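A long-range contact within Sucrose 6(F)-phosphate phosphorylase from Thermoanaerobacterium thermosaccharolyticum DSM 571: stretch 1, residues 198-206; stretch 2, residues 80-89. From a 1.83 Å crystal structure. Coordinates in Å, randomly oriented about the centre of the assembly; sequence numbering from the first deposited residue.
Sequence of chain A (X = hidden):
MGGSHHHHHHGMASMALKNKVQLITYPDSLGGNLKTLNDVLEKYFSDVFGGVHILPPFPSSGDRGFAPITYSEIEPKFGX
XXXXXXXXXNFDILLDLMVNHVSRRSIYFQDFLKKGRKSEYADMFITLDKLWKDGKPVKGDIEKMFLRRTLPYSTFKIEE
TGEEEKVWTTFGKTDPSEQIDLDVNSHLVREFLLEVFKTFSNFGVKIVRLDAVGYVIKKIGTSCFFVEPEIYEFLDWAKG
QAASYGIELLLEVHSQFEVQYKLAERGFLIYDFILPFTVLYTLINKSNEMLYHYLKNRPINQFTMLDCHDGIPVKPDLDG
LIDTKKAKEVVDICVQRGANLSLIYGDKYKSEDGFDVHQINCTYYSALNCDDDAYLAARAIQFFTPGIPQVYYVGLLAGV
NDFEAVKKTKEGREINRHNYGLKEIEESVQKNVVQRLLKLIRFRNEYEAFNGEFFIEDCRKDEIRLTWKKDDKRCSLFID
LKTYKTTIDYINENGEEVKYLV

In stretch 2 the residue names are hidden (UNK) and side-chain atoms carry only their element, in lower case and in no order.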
ATOM      1  N   LYS A 198     -13.871 -16.156  -1.735  1.00 25.80           N
ATOM      2  CA  LYS A 198     -15.295 -16.405  -1.541  1.00 27.10           C
ATOM      3  C   LYS A 198     -15.827 -15.684  -0.311  1.00 25.02           C
ATOM      4  O   LYS A 198     -16.906 -15.078  -0.350  1.00 23.48           O
ATOM      5  CB  LYS A 198     -15.525 -17.911  -1.425  1.00 29.42           C
ATOM      6  CG  LYS A 198     -16.964 -18.325  -1.280  1.00 37.41           C
ATOM      7  CD  LYS A 198     -17.116 -19.816  -1.535  1.00 47.45           C
ATOM      8  CE  LYS A 198     -18.577 -20.228  -1.557  1.00 56.07           C
ATOM      9  NZ  LYS A 198     -19.107 -20.346  -0.169  1.00 59.23           N
ATOM     10  N   THR A 199     -15.086 -15.746   0.794  1.00 23.88           N
ATOM     11  CA  THR A 199     -15.481 -15.042   2.011  1.00 25.48           C
ATOM     12  C   THR A 199     -15.537 -13.537   1.779  1.00 25.46           C
ATOM     13  O   THR A 199     -16.534 -12.881   2.113  1.00 28.12           O
ATOM     14  CB  THR A 199     -14.504 -15.389   3.132  1.00 26.74           C
ATOM     15  OG1 THR A 199     -14.569 -16.800   3.389  1.00 29.27           O
ATOM     16  CG2 THR A 199     -14.834 -14.613   4.405  1.00 26.03           C
ATOM     17  N   PHE A 200     -14.473 -12.975   1.197  1.00 22.25           N
ATOM     18  CA  PHE A 200     -14.440 -11.547   0.899  1.00 21.23           C
ATOM     19  C   PHE A 200     -15.635 -11.147   0.044  1.00 22.91           C
ATOM     20  O   PHE A 200     -16.337 -10.177   0.343  1.00 23.26           O
ATOM     21  CB  PHE A 200     -13.144 -11.177   0.169  1.00 20.08           C
ATOM     22  CG  PHE A 200     -11.904 -11.113   1.060  1.00 20.09           C
ATOM     23  CD1 PHE A 200     -11.941 -11.538   2.371  1.00 21.02           C
ATOM     24  CD2 PHE A 200     -10.703 -10.614   0.562  1.00 20.66           C
ATOM     25  CE1 PHE A 200     -10.816 -11.475   3.164  1.00 21.49           C
ATOM     26  CE2 PHE A 200      -9.564 -10.540   1.366  1.00 20.93           C
ATOM     27  CZ  PHE A 200      -9.625 -10.969   2.660  1.00 20.50           C
ATOM     28  N   SER A 201     -15.863 -11.880  -1.047  1.00 23.20           N
ATOM     29  CA  SER A 201     -16.957 -11.551  -1.952  1.00 25.51           C
ATOM     30  C   SER A 201     -18.299 -11.623  -1.242  1.00 25.64           C
ATOM     31  O   SER A 201     -19.215 -10.846  -1.542  1.00 25.73           O
ATOM     32  CB  SER A 201     -16.937 -12.506  -3.147  1.00 30.55           C
ATOM     33  OG  SER A 201     -18.027 -12.258  -4.006  1.00 38.27           O
ATOM     34  N   ASN A 202     -18.447 -12.582  -0.325  1.00 25.43           N
ATOM     35  CA  ASN A 202     -19.701 -12.746   0.393  1.00 28.57           C
ATOM     36  C   ASN A 202     -20.066 -11.497   1.189  1.00 27.77           C
ATOM     37  O   ASN A 202     -21.251 -11.233   1.418  1.00 27.89           O
ATOM     38  CB  ASN A 202     -19.597 -13.961   1.320  1.00 34.43           C
ATOM     39  CG  ASN A 202     -20.881 -14.236   2.066  1.00 46.03           C
ATOM     40  OD1 ASN A 202     -21.019 -13.886   3.240  1.00 53.24           O
ATOM     41  ND2 ASN A 202     -21.831 -14.870   1.392  1.00 49.09           N
ATOM     42  N   PHE A 203     -19.074 -10.728   1.633  1.00 25.33           N
ATOM     43  CA  PHE A 203     -19.329  -9.548   2.451  1.00 24.21           C
ATOM     44  C   PHE A 203     -19.082  -8.241   1.703  1.00 25.28           C
ATOM     45  O   PHE A 203     -18.899  -7.195   2.333  1.00 27.51           O
ATOM     46  CB  PHE A 203     -18.504  -9.629   3.734  1.00 24.21           C
ATOM     47  CG  PHE A 203     -18.890 -10.788   4.610  1.00 25.67           C
ATOM     48  CD1 PHE A 203     -20.079 -10.765   5.318  1.00 27.25           C
ATOM     49  CD2 PHE A 203     -18.076 -11.903   4.713  1.00 25.38           C
ATOM     50  CE1 PHE A 203     -20.457 -11.835   6.118  1.00 26.91           C
ATOM     51  CE2 PHE A 203     -18.440 -12.976   5.514  1.00 26.42           C
ATOM     52  CZ  PHE A 203     -19.631 -12.940   6.218  1.00 26.95           C
ATOM     53  N   GLY A 204     -19.079  -8.277   0.371  1.00 26.07           N
ATOM     54  CA  GLY A 204     -19.099  -7.062  -0.417  1.00 27.32           C
ATOM     55  C   GLY A 204     -17.760  -6.492  -0.821  1.00 26.51           C
ATOM     56  O   GLY A 204     -17.729  -5.413  -1.419  1.00 28.64           O
ATOM     57  N   VAL A 205     -16.662  -7.210  -0.568  1.00 22.89           N
ATOM     58  CA  VAL A 205     -15.326  -6.710  -0.882  1.00 22.99           C
ATOM     59  C   VAL A 205     -15.094  -6.786  -2.382  1.00 24.91           C
ATOM     60  O   VAL A 205     -15.317  -7.829  -3.007  1.00 26.33           O
ATOM     61  CB  VAL A 205     -14.265  -7.519  -0.120  1.00 23.54           C
ATOM     62  CG1 VAL A 205     -12.858  -7.071  -0.511  1.00 24.20           C
ATOM     63  CG2 VAL A 205     -14.478  -7.385   1.366  1.00 24.25           C
ATOM     64  N   LYS A 206     -14.638  -5.672  -2.972  1.00 26.29           N
ATOM     65  CA  LYS A 206     -14.513  -5.563  -4.415  1.00 33.20           C
ATOM     66  C   LYS A 206     -13.080  -5.491  -4.923  1.00 25.67           C
ATOM     67  O   LYS A 206     -12.839  -5.813  -6.089  1.00 23.14           O
ATOM     68  CB  LYS A 206     -15.203  -4.270  -4.886  1.00 47.67           C
ATOM     69  CG  LYS A 206     -16.713  -4.269  -4.917  1.00 62.74           C
ATOM     70  CD  LYS A 206     -17.195  -3.074  -5.737  1.00 77.74           C
ATOM     71  CE  LYS A 206     -18.695  -2.868  -5.631  1.00 89.61           C
ATOM     72  NZ  LYS A 206     -19.466  -4.093  -5.957  1.00 96.55           N
ATOM     73  N   UNK A  80     -17.008  -7.261  13.381  1.00 23.52           N
ATOM     74  CA  UNK A  80     -17.444  -8.479  12.726  1.00 21.93           C
ATOM     75  C   UNK A  80     -17.466  -8.267  11.221  1.00 22.04           C
ATOM     76  O   UNK A  80     -17.386  -7.141  10.723  1.00 21.80           O
ATOM     77  c   UNK A  80     -18.954  -8.876  14.696  1.00 25.06           C
ATOM     78  o   UNK A  80     -19.815  -8.041  12.598  1.00 21.87           O
ATOM     79  c   UNK A  80     -18.840  -8.915  13.182  1.00 22.42           C
ATOM     80  N   UNK A  81     -17.582  -9.377  10.495  1.00 22.16           N
ATOM     81  CA  UNK A  81     -17.707  -9.303   9.046  1.00 22.07           C
ATOM     82  C   UNK A  81     -18.912  -8.469   8.630  1.00 22.58           C
ATOM     83  O   UNK A  81     -18.917  -7.887   7.540  1.00 22.40           O
ATOM     84  c   UNK A  81     -14.585 -11.572   6.782  1.00 20.07           C
ATOM     85  c   UNK A  81     -15.888 -12.400   8.392  1.00 20.22           C
ATOM     86  n   UNK A  81     -14.733 -12.599   7.679  1.00 19.81           N
ATOM     87  c   UNK A  81     -16.514 -11.269   7.966  1.00 20.60           C
ATOM     88  c   UNK A  81     -14.803  -9.351   5.187  1.00 19.88           C
ATOM     89  c   UNK A  81     -13.584 -11.333   5.851  1.00 20.39           C
ATOM     90  c   UNK A  81     -15.788  -9.583   6.125  1.00 20.22           C
ATOM     91  c   UNK A  81     -15.694 -10.718   6.933  1.00 20.16           C
ATOM     92  c   UNK A  81     -13.702 -10.213   5.071  1.00 21.19           C
ATOM     93  c   UNK A  81     -17.806 -10.712   8.473  1.00 22.29           C
ATOM     94  N   UNK A  82     -19.953  -8.414   9.465  1.00 24.93           N
ATOM     95  CA  UNK A  82     -21.125  -7.604   9.127  1.00 30.14           C
ATOM     96  C   UNK A  82     -20.833  -6.109   9.211  1.00 25.36           C
ATOM     97  O   UNK A  82     -21.479  -5.315   8.515  1.00 24.98           O
ATOM     98  c   UNK A  82     -22.216 -10.472  10.485  1.00 61.18           C
ATOM     99  c   UNK A  82     -23.532  -9.712   8.651  1.00 63.43           C
ATOM    100  c   UNK A  82     -22.570 -11.773  10.206  1.00 66.09           C
ATOM    101  o   UNK A  82     -23.763 -13.333   8.861  1.00 77.51           O
ATOM    102  c   UNK A  82     -22.294  -8.002  10.015  1.00 41.58           C
ATOM    103  c   UNK A  82     -22.703  -9.419   9.725  1.00 55.46           C
ATOM    104  c   UNK A  82     -23.892 -11.010   8.364  1.00 68.74           C
ATOM    105  c   UNK A  82     -23.407 -12.036   9.143  1.00 71.39           C
ATOM    106  N   UNK A  83     -19.880  -5.699  10.051  1.00 22.30           N
ATOM    107  CA  UNK A  83     -19.424  -4.310  10.022  1.00 22.69           C
ATOM    108  C   UNK A  83     -18.813  -3.961   8.669  1.00 23.58           C
ATOM    109  O   UNK A  83     -18.989  -2.840   8.165  1.00 24.39           O
ATOM    110  c   UNK A  83     -19.028  -4.210  12.527  1.00 26.88           C
ATOM    111  o   UNK A  83     -18.329  -4.690  13.438  1.00 26.67           O
ATOM    112  c   UNK A  83     -18.413  -4.066  11.144  1.00 23.19           C
ATOM    113  o   UNK A  83     -20.218  -3.862  12.694  1.00 28.72           O
ATOM    114  N   UNK A  84     -18.065  -4.899   8.078  1.00 22.07           N
ATOM    115  CA  UNK A  84     -17.488  -4.690   6.751  1.00 22.84           C
ATOM    116  C   UNK A  84     -18.589  -4.633   5.697  1.00 22.56           C
ATOM    117  O   UNK A  84     -18.579  -3.786   4.793  1.00 20.43           O
ATOM    118  c   UNK A  84     -14.373  -4.797   7.411  1.00 30.68           C
ATOM    119  c   UNK A  84     -15.877  -5.626   5.036  1.00 24.02           C
ATOM    120  c   UNK A  84     -15.376  -5.882   7.489  1.00 29.98           C
ATOM    121  c   UNK A  84     -16.479  -5.810   6.431  1.00 25.62           C
ATOM    122  N   UNK A  85     -19.527  -5.574   5.770  1.00 23.79           N
ATOM    123  CA  UNK A  85     -20.632  -5.611   4.821  1.00 26.31           C
ATOM    124  C   UNK A  85     -21.409  -4.303   4.839  1.00 26.03           C
ATOM    125  O   UNK A  85     -21.780  -3.778   3.783  1.00 25.18           O
ATOM    126  n   UNK A  85     -25.440  -9.676   4.076  1.00 82.42           N
ATOM    127  c   UNK A  85     -23.565  -8.153   4.628  1.00 62.39           C
ATOM    128  c   UNK A  85     -21.547  -6.785   5.149  1.00 32.44           C
ATOM    129  c   UNK A  85     -22.687  -7.004   4.162  1.00 45.50           C
ATOM    130  c   UNK A  85     -24.629  -8.516   3.607  1.00 75.51           C
ATOM    131  N   UNK A  86     -21.657  -3.759   6.033  1.00 26.44           N
ATOM    132  CA  UNK A  86     -22.389  -2.504   6.136  1.00 28.74           C
ATOM    133  C   UNK A  86     -21.598  -1.363   5.516  1.00 23.61           C
ATOM    134  O   UNK A  86     -22.161  -0.535   4.790  1.00 22.86           O
ATOM    135  c   UNK A  86     -23.863  -0.748   9.287  1.00 68.32           C
ATOM    136  c   UNK A  86     -23.370  -0.866   7.850  1.00 54.55           C
ATOM    137  c   UNK A  86     -22.709  -2.210   7.604  1.00 39.32           C
ATOM    138  c   UNK A  86     -24.284   0.676   9.616  1.00 76.76           C
ATOM    139  n   UNK A  86     -24.909   0.779  10.963  1.00 80.64           N
ATOM    140  N   UNK A  87     -20.290  -1.325   5.757  1.00 21.89           N
ATOM    141  CA  UNK A  87     -19.454  -0.300   5.142  1.00 22.72           C
ATOM    142  C   UNK A  87     -19.450  -0.445   3.623  1.00 22.12           C
ATOM    143  O   UNK A  87     -19.444   0.555   2.896  1.00 20.92           O
ATOM    144  c   UNK A  87     -17.143   0.824   5.373  1.00 29.81           C
ATOM    145  s   UNK A  87     -15.447   0.699   6.029  1.00 30.90           S
ATOM    146  c   UNK A  87     -18.030  -0.383   5.701  1.00 25.45           C
ATOM    147  c   UNK A  87     -15.847   0.465   7.754  1.00 29.22           C
ATOM    148  N   UNK A  88     -19.447  -1.686   3.128  1.00 22.24           N
ATOM    149  CA  UNK A  88     -19.457  -1.919   1.688  1.00 22.86           C
ATOM    150  C   UNK A  88     -20.741  -1.425   1.032  1.00 22.10           C
ATOM    151  O   UNK A  88     -20.772  -1.235  -0.190  1.00 22.61           O
ATOM    152  c   UNK A  88     -19.268  -3.407   1.402  1.00 23.98           C
ATOM    153  N   UNK A  89     -21.794  -1.195   1.807  1.00 21.36           N
ATOM    154  CA  UNK A  89     -22.998  -0.611   1.237  1.00 24.26           C
ATOM    155  C   UNK A  89     -22.793   0.848   0.856  1.00 25.71           C
ATOM    156  O   UNK A  89     -23.516   1.360  -0.004  1.00 27.11           O
ATOM    157  c   UNK A  89     -25.579  -2.235   3.685  1.00 38.16           C
ATOM    158  o   UNK A  89     -25.514  -1.387   4.606  1.00 37.79           O
ATOM    159  c   UNK A  89     -24.577  -2.153   2.538  1.00 31.84           C
ATOM    160  c   UNK A  89     -24.153  -0.727   2.232  1.00 26.55           C
ATOM    161  o   UNK A  89     -26.453  -3.128   3.647  1.00 41.36           O
TER
HETATM  162  O   HOH W   1     -23.762 -11.833   3.947  1.00 43.85           O

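Position 80 has a first side-chain carbon that carries one oxygen and one carbon. It lies out of reach of stretch 1. The fork of O and C is that of Thr80. It sits at the N-cap of the helix that follows. Its OG1 accepts weak bonds from the backbone N of positions 82 and 83.

Position 81 has one carbon, then fused five- and six-membered rings holding eight carbons and one nitrogen. Its CA-to-CB bond points toward stretch 1, and its rings meet Thr199, Phe200, Phe203 and Val205. Only tryptophan has this indole, so this is Trp81. Its five-membered ring forms an offset stack with the Phe203 ring, with planes at 9° and Phe203 CD2 3.5 Å from Trp81 CD2. Trp81 CB also lies over the face of the Phe203 ring in a CH-pi contact. The far end of the indole reaches Phe200, with Phe200 CD1 3.5 Å from Trp81 CH2, at an oblique angle. Thr199 CG2 is 3.8 Å from Trp81 CZ2. The indole NE1 is hydrogen-bonded elsewhere in the structure.

Position 82 has one carbon, then a six-carbon ring bearing one oxygen. Its CA-to-CB bond points away, but the ring comes nearer, and its face meets the edge of Phe203. This is a phenol, hence Tyr82. Phe203 CE1 is 4.2 Å from Tyr82 CE1.

Position 83 has two carbons, the second carrying two oxygens. It does not touch stretch 1. The short carboxylate fits Asp83, whose OD2 accepts from Thr80 N at 2.9 Å.

Position 84 has four carbons, forked at the first, with one arm two carbons long. It touches Val205. This is Ile84. Val205 CG2 lies 4.3 Å from Ile84 CG2.

Position 85 has four carbons in a row ending in nitrogen, all extended. Its CB lies near the plane of the Phe203 ring, at its edge, while the chain end leads away. This is Lys85. Its NZ is 2.7 Å from the O of water 1, which accepts. The water also makes a weak bond to Asn202 OD1.

Position 86 has the same unbranched chain ending in nitrogen. Its CA-to-CB bond points away from stretch 1, and it touches a crystal neighbour. This is Lys86.

Position 87 has two carbons, a sulfur and a last carbon. It makes no contact with stretch 1. The thioether is Met87.

Position 88 has one side-chain carbon. It lies near Phe203 O and Gly204 O. This is Ala88. Gly204 O is 3.8 Å from Ala88 CB. A CB on Gly204 would clash with this methyl, and the backbone angles of Gly204 call for glycine in any case.

Position 89 has three carbons, the third carrying two oxygens. It is out of reach of stretch 1. This is Glu89.

The contact works by apolar packing, with no direct hydrogen bond across it. Phe203, just past its helix, stacks on Trp81 and turns its edge to Tyr82 and Lys85. Its carbonyl O faces Lys85 CA at 3.4 Å, a CA-H...O contact, and has no hydrogen-bond partner in the model.

Stretch 2 (80-89) TWYDIKKMAE
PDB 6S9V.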